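Local coordinates for putative peptide ABC-transport system periplasmic peptide-binding protein (Campylobacter jejuni, PDB 4OEV), which binds nickel outside the cytoplasm, here together with oxalate, and probably delivers it to an ABC-type importer, at residues L46-D49 and S53-I56; F129-S134 and S386-D391. All coordinates share one frame; numbering follows the deposited sequence.

Contact 1 (L46-D49 and S53-I56); sequences LKPD and SWDI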
ATOM      1  N   LEU A  46       9.425 -14.479   6.329  1.00 47.19           N
ATOM      2  CA  LEU A  46      10.434 -13.600   6.860  1.00 46.91           C
ATOM      3  C   LEU A  46      11.793 -14.300   6.823  1.00 47.56           C
ATOM      4  O   LEU A  46      11.899 -15.460   7.253  1.00 45.14           O
ATOM      5  CB  LEU A  46      10.089 -13.197   8.305  1.00 49.87           C
ATOM      6  CG  LEU A  46      10.910 -12.152   9.037  1.00 52.01           C
ATOM      7  CD1 LEU A  46      10.666 -10.748   8.565  1.00 49.22           C
ATOM      8  CD2 LEU A  46      10.569 -12.236  10.515  1.00 56.49           C
ATOM      9  N   LYS A  47      12.807 -13.615   6.286  1.00 46.11           N
ATOM     10  CA  LYS A  47      14.163 -14.164   6.187  1.00 46.33           C
ATOM     11  C   LYS A  47      15.163 -13.121   6.609  1.00 48.96           C
ATOM     12  O   LYS A  47      14.910 -11.929   6.464  1.00 45.85           O
ATOM     13  CB  LYS A  47      14.512 -14.613   4.764  1.00 46.64           C
ATOM     14  CG  LYS A  47      13.681 -15.752   4.217  1.00 54.87           C
ATOM     15  CD  LYS A  47      13.904 -17.052   4.971  1.00 57.88           C
ATOM     16  CE  LYS A  47      13.183 -18.197   4.259  1.00 58.76           C
ATOM     17  NZ  LYS A  47      13.273 -19.483   5.009  1.00 63.03           N
ATOM     18  N   PRO A  48      16.348 -13.571   7.078  1.00 51.48           N
ATOM     19  CA  PRO A  48      17.405 -12.621   7.445  1.00 49.66           C
ATOM     20  C   PRO A  48      17.863 -11.813   6.242  1.00 49.38           C
ATOM     21  O   PRO A  48      17.896 -12.342   5.110  1.00 50.47           O
ATOM     22  CB  PRO A  48      18.534 -13.517   7.965  1.00 53.66           C
ATOM     23  CG  PRO A  48      17.888 -14.803   8.288  1.00 54.99           C
ATOM     24  CD  PRO A  48      16.683 -14.958   7.422  1.00 53.02           C
ATOM     25  N   ASP A  49      18.203 -10.547   6.464  1.00 54.24           N
ATOM     26  CA  ASP A  49      18.790  -9.769   5.386  1.00 54.91           C
ATOM     27  C   ASP A  49      20.027  -9.071   5.920  1.00 56.62           C
ATOM     28  O   ASP A  49      21.070  -9.693   6.000  1.00 59.79           O
ATOM     29  CB  ASP A  49      17.796  -8.756   4.772  1.00 50.99           C
ATOM     30  CG  ASP A  49      18.336  -8.177   3.467  1.00 50.52           C
ATOM     31  OD1 ASP A  49      19.561  -8.425   3.227  1.00 50.48           O
ATOM     32  OD2 ASP A  49      17.604  -7.488   2.714  1.00 46.38           O
ATOM     33  N   SER A  53      20.563 -12.959  12.522  1.00 56.28           N
ATOM     34  CA  SER A  53      19.566 -13.611  13.382  1.00 55.83           C
ATOM     35  C   SER A  53      19.096 -12.681  14.500  1.00 55.27           C
ATOM     36  O   SER A  53      19.567 -11.548  14.627  1.00 55.31           O
ATOM     37  CB  SER A  53      20.097 -14.881  14.016  1.00 57.76           C
ATOM     38  OG  SER A  53      20.964 -14.587  15.116  1.00 59.41           O
ATOM     39  N   TRP A  54      18.143 -13.185  15.277  1.00 54.85           N
ATOM     40  CA  TRP A  54      17.518 -12.418  16.348  1.00 60.91           C
ATOM     41  C   TRP A  54      16.795 -13.322  17.358  1.00 61.39           C
ATOM     42  O   TRP A  54      16.287 -14.387  16.999  1.00 54.54           O
ATOM     43  CB  TRP A  54      16.537 -11.380  15.752  1.00 52.04           C
ATOM     44  CG  TRP A  54      15.525 -11.951  14.795  1.00 50.54           C
ATOM     45  CD1 TRP A  54      14.301 -12.480  15.098  1.00 56.35           C
ATOM     46  CD2 TRP A  54      15.674 -12.091  13.370  1.00 49.94           C
ATOM     47  NE1 TRP A  54      13.668 -12.907  13.946  1.00 54.21           N
ATOM     48  CE2 TRP A  54      14.504 -12.690  12.881  1.00 53.23           C
ATOM     49  CE3 TRP A  54      16.675 -11.740  12.467  1.00 50.45           C
ATOM     50  CZ2 TRP A  54      14.321 -12.955  11.527  1.00 51.61           C
ATOM     51  CZ3 TRP A  54      16.500 -12.030  11.129  1.00 49.72           C
ATOM     52  CH2 TRP A  54      15.339 -12.629  10.676  1.00 50.22           C
ATOM     53  N   ASP A  55      16.764 -12.877  18.617  1.00 60.21           N
ATOM     54  CA  ASP A  55      16.032 -13.518  19.699  1.00 55.69           C
ATOM     55  C   ASP A  55      15.092 -12.524  20.376  1.00 56.65           C
ATOM     56  O   ASP A  55      15.511 -11.416  20.722  1.00 55.76           O
ATOM     57  CB  ASP A  55      17.027 -14.100  20.741  1.00 61.55           C
ATOM     58  CG  ASP A  55      18.035 -15.081  20.115  1.00 63.39           C
ATOM     59  OD1 ASP A  55      17.646 -16.241  19.841  1.00 66.56           O
ATOM     60  OD2 ASP A  55      19.168 -14.672  19.790  1.00 61.21           O
ATOM     61  N   ILE A  56      13.865 -12.959  20.652  1.00 56.20           N
ATOM     62  CA  ILE A  56      12.867 -12.136  21.348  1.00 55.22           C
ATOM     63  C   ILE A  56      12.522 -12.716  22.709  1.00 55.64           C
ATOM     64  O   ILE A  56      12.310 -13.934  22.842  1.00 55.16           O
ATOM     65  CB  ILE A  56      11.588 -12.027  20.546  1.00 56.44           C
ATOM     66  CG1 ILE A  56      11.913 -11.665  19.090  1.00 58.71           C
ATOM     67  CG2 ILE A  56      10.664 -11.031  21.206  1.00 49.45           C
ATOM     68  CD1 ILE A  56      10.719 -11.436  18.224  1.00 58.25           C
TER
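Trp54 reaches across from strand 51-56 and sets the outer edge of its indole against the backbone at Pro48 of strand 46-48, while a Leu46 methyl comes in obliquely. Its CB leaves the strand toward the other segment. CG lies between the backbone N and the carbonyl carbon (chi1 52°), and this torsion aims the bicycle at the neighbouring strand. The five-membered ring stays near its own strand, so the far side of the six-membered ring does the touching. Trp54 CZ3 comes first, 3.8 Å from Pro48 CA and 4.0 Å from Pro48 CB. At the tip, Trp54 CH2 lies 3.8 Å from the same Pro48 CA, is 4.1 Å from Pro48 CG, and passes 4.1 Å from Lys47 C. Pro48 CA and Lys47 C sit near the indole plane, so the ring edge meets the backbone there, with the proline side chain crossing it at about a right angle; this is not a stack. The next ring atom round, Trp54 CZ2, meets Leu46 CD2 at 4.0 Å. Leu46 brings this methyl there with CG anti to its backbone N (chi1 -173°).

The two strands do not pair with each other. Their axes stay 8.5 Å apart and run at 120°, and each belongs to its own antiparallel sheet. Strand 46-48 forms a hairpin with 38-40, where Lys47 bonds to Arg39 through the backbone. Strand 51-56 is the edge of a four-stranded sheet, with Ser53 and Asp55 bonded to Phe66 and Asp64 of strand 62-67. The contact therefore packs one sheet on the other at the surface of the molecule. What joins the segments is van der Waals contact of the six-membered ring with a leucine methyl, a proline and the adjoining backbone, apolar and without a directional bond.

Contact 2 (F129-S134 and S386-D391); sequences FLDALS and SPLDPD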
ATOM      1  N   PHE A 129       6.993  -5.913  14.658  1.00 38.31           N
ATOM      2  CA  PHE A 129       8.277  -5.239  14.574  1.00 39.20           C
ATOM      3  C   PHE A 129       9.253  -5.847  13.543  1.00 39.79           C
ATOM      4  O   PHE A 129       9.998  -5.116  12.892  1.00 39.90           O
ATOM      5  CB  PHE A 129       8.982  -5.265  15.973  1.00 40.81           C
ATOM      6  CG  PHE A 129      10.144  -4.333  16.091  1.00 41.74           C
ATOM      7  CD1 PHE A 129      10.099  -3.069  15.523  1.00 43.31           C
ATOM      8  CD2 PHE A 129      11.286  -4.694  16.875  1.00 43.62           C
ATOM      9  CE1 PHE A 129      11.164  -2.191  15.633  1.00 45.87           C
ATOM     10  CE2 PHE A 129      12.346  -3.822  17.002  1.00 50.84           C
ATOM     11  CZ  PHE A 129      12.307  -2.566  16.401  1.00 43.78           C
ATOM     12  N   LEU A 130       9.311  -7.175  13.463  1.00 40.37           N
ATOM     13  CA  LEU A 130      10.239  -7.821  12.531  1.00 41.09           C
ATOM     14  C   LEU A 130       9.824  -7.506  11.092  1.00 40.45           C
ATOM     15  O   LEU A 130      10.682  -7.259  10.246  1.00 40.81           O
ATOM     16  CB  LEU A 130      10.271  -9.325  12.761  1.00 42.01           C
ATOM     17  CG  LEU A 130      11.051  -9.694  14.029  1.00 49.38           C
ATOM     18  CD1 LEU A 130      10.889 -11.180  14.321  1.00 51.95           C
ATOM     19  CD2 LEU A 130      12.521  -9.328  13.868  1.00 46.98           C
ATOM     20  N   ASP A 131       8.515  -7.496  10.828  1.00 38.32           N
ATOM     21  CA  ASP A 131       8.041  -7.092   9.497  1.00 38.05           C
ATOM     22  C   ASP A 131       8.452  -5.656   9.275  1.00 39.78           C
ATOM     23  O   ASP A 131       8.887  -5.306   8.187  1.00 41.66           O
ATOM     24  CB  ASP A 131       6.502  -7.218   9.340  1.00 39.38           C
ATOM     25  CG  ASP A 131       6.074  -8.618   8.988  1.00 42.46           C
ATOM     26  OD1 ASP A 131       6.932  -9.548   9.117  1.00 46.15           O
ATOM     27  OD2 ASP A 131       4.923  -8.775   8.512  1.00 41.78           O
ATOM     28  N   ALA A 132       8.321  -4.837  10.319  1.00 39.98           N
ATOM     29  CA  ALA A 132       8.630  -3.404  10.232  1.00 38.31           C
ATOM     30  C   ALA A 132      10.097  -3.164   9.930  1.00 39.03           C
ATOM     31  O   ALA A 132      10.453  -2.167   9.286  1.00 38.68           O
ATOM     32  CB  ALA A 132       8.238  -2.693  11.529  1.00 36.60           C
ATOM     33  N   LEU A 133      10.946  -4.064  10.428  1.00 39.30           N
ATOM     34  CA  LEU A 133      12.385  -3.947  10.233  1.00 40.78           C
ATOM     35  C   LEU A 133      12.828  -4.410   8.838  1.00 43.59           C
ATOM     36  O   LEU A 133      14.039  -4.547   8.571  1.00 45.57           O
ATOM     37  CB  LEU A 133      13.128  -4.735  11.339  1.00 42.40           C
ATOM     38  CG  LEU A 133      13.062  -4.120  12.738  1.00 43.89           C
ATOM     39  CD1 LEU A 133      13.500  -5.068  13.818  1.00 45.60           C
ATOM     40  CD2 LEU A 133      13.906  -2.878  12.753  1.00 45.81           C
ATOM     41  N   SER A 134      11.860  -4.625   7.928  1.00 39.46           N
ATOM     42  CA  SER A 134      12.245  -4.934   6.556  1.00 39.53           C
ATOM     43  C   SER A 134      12.465  -3.599   5.838  1.00 41.93           C
ATOM     44  O   SER A 134      12.929  -3.582   4.708  1.00 44.11           O
ATOM     45  CB  SER A 134      11.197  -5.804   5.837  1.00 38.45           C
ATOM     46  OG  SER A 134       9.913  -5.166   5.803  1.00 38.05           O
ATOM     47  N   SER A 386      -1.829  -4.736   2.182  1.00 30.44           N
ATOM     48  CA  SER A 386      -0.404  -5.171   2.324  1.00 27.69           C
ATOM     49  C   SER A 386      -0.442  -6.643   2.634  1.00 28.72           C
ATOM     50  O   SER A 386      -1.311  -7.118   3.383  1.00 32.59           O
ATOM     51  CB  SER A 386       0.330  -4.350   3.409  1.00 29.72           C
ATOM     52  OG  SER A 386       1.730  -4.780   3.584  1.00 34.25           O
ATOM     53  N   PRO A 387       0.496  -7.394   2.064  1.00 30.91           N
ATOM     54  CA  PRO A 387       0.587  -8.808   2.378  1.00 30.73           C
ATOM     55  C   PRO A 387       1.360  -9.008   3.696  1.00 32.09           C
ATOM     56  O   PRO A 387       1.472 -10.125   4.188  1.00 34.05           O
ATOM     57  CB  PRO A 387       1.369  -9.379   1.197  1.00 32.74           C
ATOM     58  CG  PRO A 387       2.257  -8.264   0.796  1.00 35.21           C
ATOM     59  CD  PRO A 387       1.529  -6.971   1.106  1.00 32.72           C
ATOM     60  N   LEU A 388       1.937  -7.948   4.219  1.00 34.97           N
ATOM     61  CA  LEU A 388       2.669  -8.079   5.499  1.00 37.00           C
ATOM     62  C   LEU A 388       1.725  -8.044   6.713  1.00 34.90           C
ATOM     63  O   LEU A 388       0.512  -8.215   6.562  1.00 35.08           O
ATOM     64  CB  LEU A 388       3.731  -6.988   5.585  1.00 38.48           C
ATOM     65  CG  LEU A 388       4.693  -7.059   4.405  1.00 39.89           C
ATOM     66  CD1 LEU A 388       5.809  -6.102   4.646  1.00 42.69           C
ATOM     67  CD2 LEU A 388       5.211  -8.472   4.137  1.00 39.83           C
ATOM     68  N   ASP A 389       2.268  -7.774   7.903  1.00 32.82           N
ATOM     69  CA  ASP A 389       1.469  -7.764   9.127  1.00 34.92           C
ATOM     70  C   ASP A 389       0.176  -6.940   9.005  1.00 33.19           C
ATOM     71  O   ASP A 389       0.150  -5.828   8.413  1.00 36.38           O
ATOM     72  CB  ASP A 389       2.326  -7.252  10.315  1.00 35.30           C
ATOM     73  CG  ASP A 389       1.658  -7.505  11.639  1.00 36.72           C
ATOM     74  OD1 ASP A 389       0.763  -6.704  12.024  1.00 38.16           O
ATOM     75  OD2 ASP A 389       1.970  -8.560  12.256  1.00 39.98           O
ATOM     76  N   PRO A 390      -0.932  -7.486   9.522  1.00 32.92           N
ATOM     77  CA  PRO A 390      -2.226  -6.788   9.381  1.00 33.33           C
ATOM     78  C   PRO A 390      -2.273  -5.366   9.930  1.00 34.11           C
ATOM     79  O   PRO A 390      -3.196  -4.627   9.579  1.00 32.22           O
ATOM     80  CB  PRO A 390      -3.189  -7.673  10.169  1.00 34.61           C
ATOM     81  CG  PRO A 390      -2.306  -8.540  11.066  1.00 36.80           C
ATOM     82  CD  PRO A 390      -1.089  -8.796  10.190  1.00 37.01           C
ATOM     83  N   ASP A 391      -1.328  -4.990  10.787  1.00 33.75           N
ATOM     84  CA  ASP A 391      -1.256  -3.630  11.309  1.00 32.59           C
ATOM     85  C   ASP A 391      -0.978  -2.600  10.231  1.00 33.58           C
ATOM     86  O   ASP A 391      -1.472  -1.474  10.316  1.00 27.60           O
ATOM     87  CB  ASP A 391      -0.140  -3.544  12.399  1.00 47.11           C
ATOM     88  CG  ASP A 391      -0.071  -2.145  13.096  1.00 37.28           C
ATOM     89  OD1 ASP A 391      -1.093  -1.674  13.636  1.00 33.16           O
ATOM     90  OD2 ASP A 391       1.011  -1.514  13.110  1.00 39.52           O
TER
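Asp131 O, near the end of helix 129-132, is held twice by Ser134: by the hydroxyl OG at 2.6 Å, almost straight in line with the carbonyl, and by the backbone N at 3.1 Å. The Asp131 side chain turns to the 386-391 loop: CG stands anti to the carbonyl carbon (chi1 -83°), carrying OD2 there. Here two side-chain turns follow one another: an ST turn, in which Ser386 OG accepts from Leu388 N, and an Asx turn, in which Asp389 OD1 accepts from Asp391 N. The loop leads away from strand 379-384, which contributes Phe380, Ile382, Gly383 and Trp384 to the oxalate pocket.

The bridge between the segments is one hydrogen bond, Asp389 N to Asp131 OD2, 2.9 Å long but bent to 132° at the hydrogen, with N almost in line with the CG-OD2 bond. The Asp131 and Asp389 carboxylates stand nearly perpendicular, their planes 83° apart. With Asp131 OD2 and Asp389 OD2 4.8 Å apart they may repel mildly, and Arg437, in a salt bridge with Asp389 OD2, would offset this. Asp131 OD2 also lies 3.6 Å from Leu388 CB and 3.5 Å from Asp389 CB.

Contact 1 lies at the surface, its centre about 24 Å from the centre of the chain, while contact 2 is partly buried, about 12 Å from it. Their chemistry differs too: the local contact between two small sheets is wholly apolar, whereas the other, joining parts more than 250 residues apart in sequence, rests on one carboxylate-to-peptide N-H bond, with Arg437 pairing with Asp389 from outside. Helix 129-132 links the two. On one side Leu130 packs on Leu46 (Leu46 CD2 to Leu130 CB 3.7 Å), Trp54 and Ile56; on another, Asp131 faces the 386-391 loop. Phe40 of strand 38-40, the partner of 46-48, touches Leu46, Asp131, Ser134 and Leu388, and so serves both contacts.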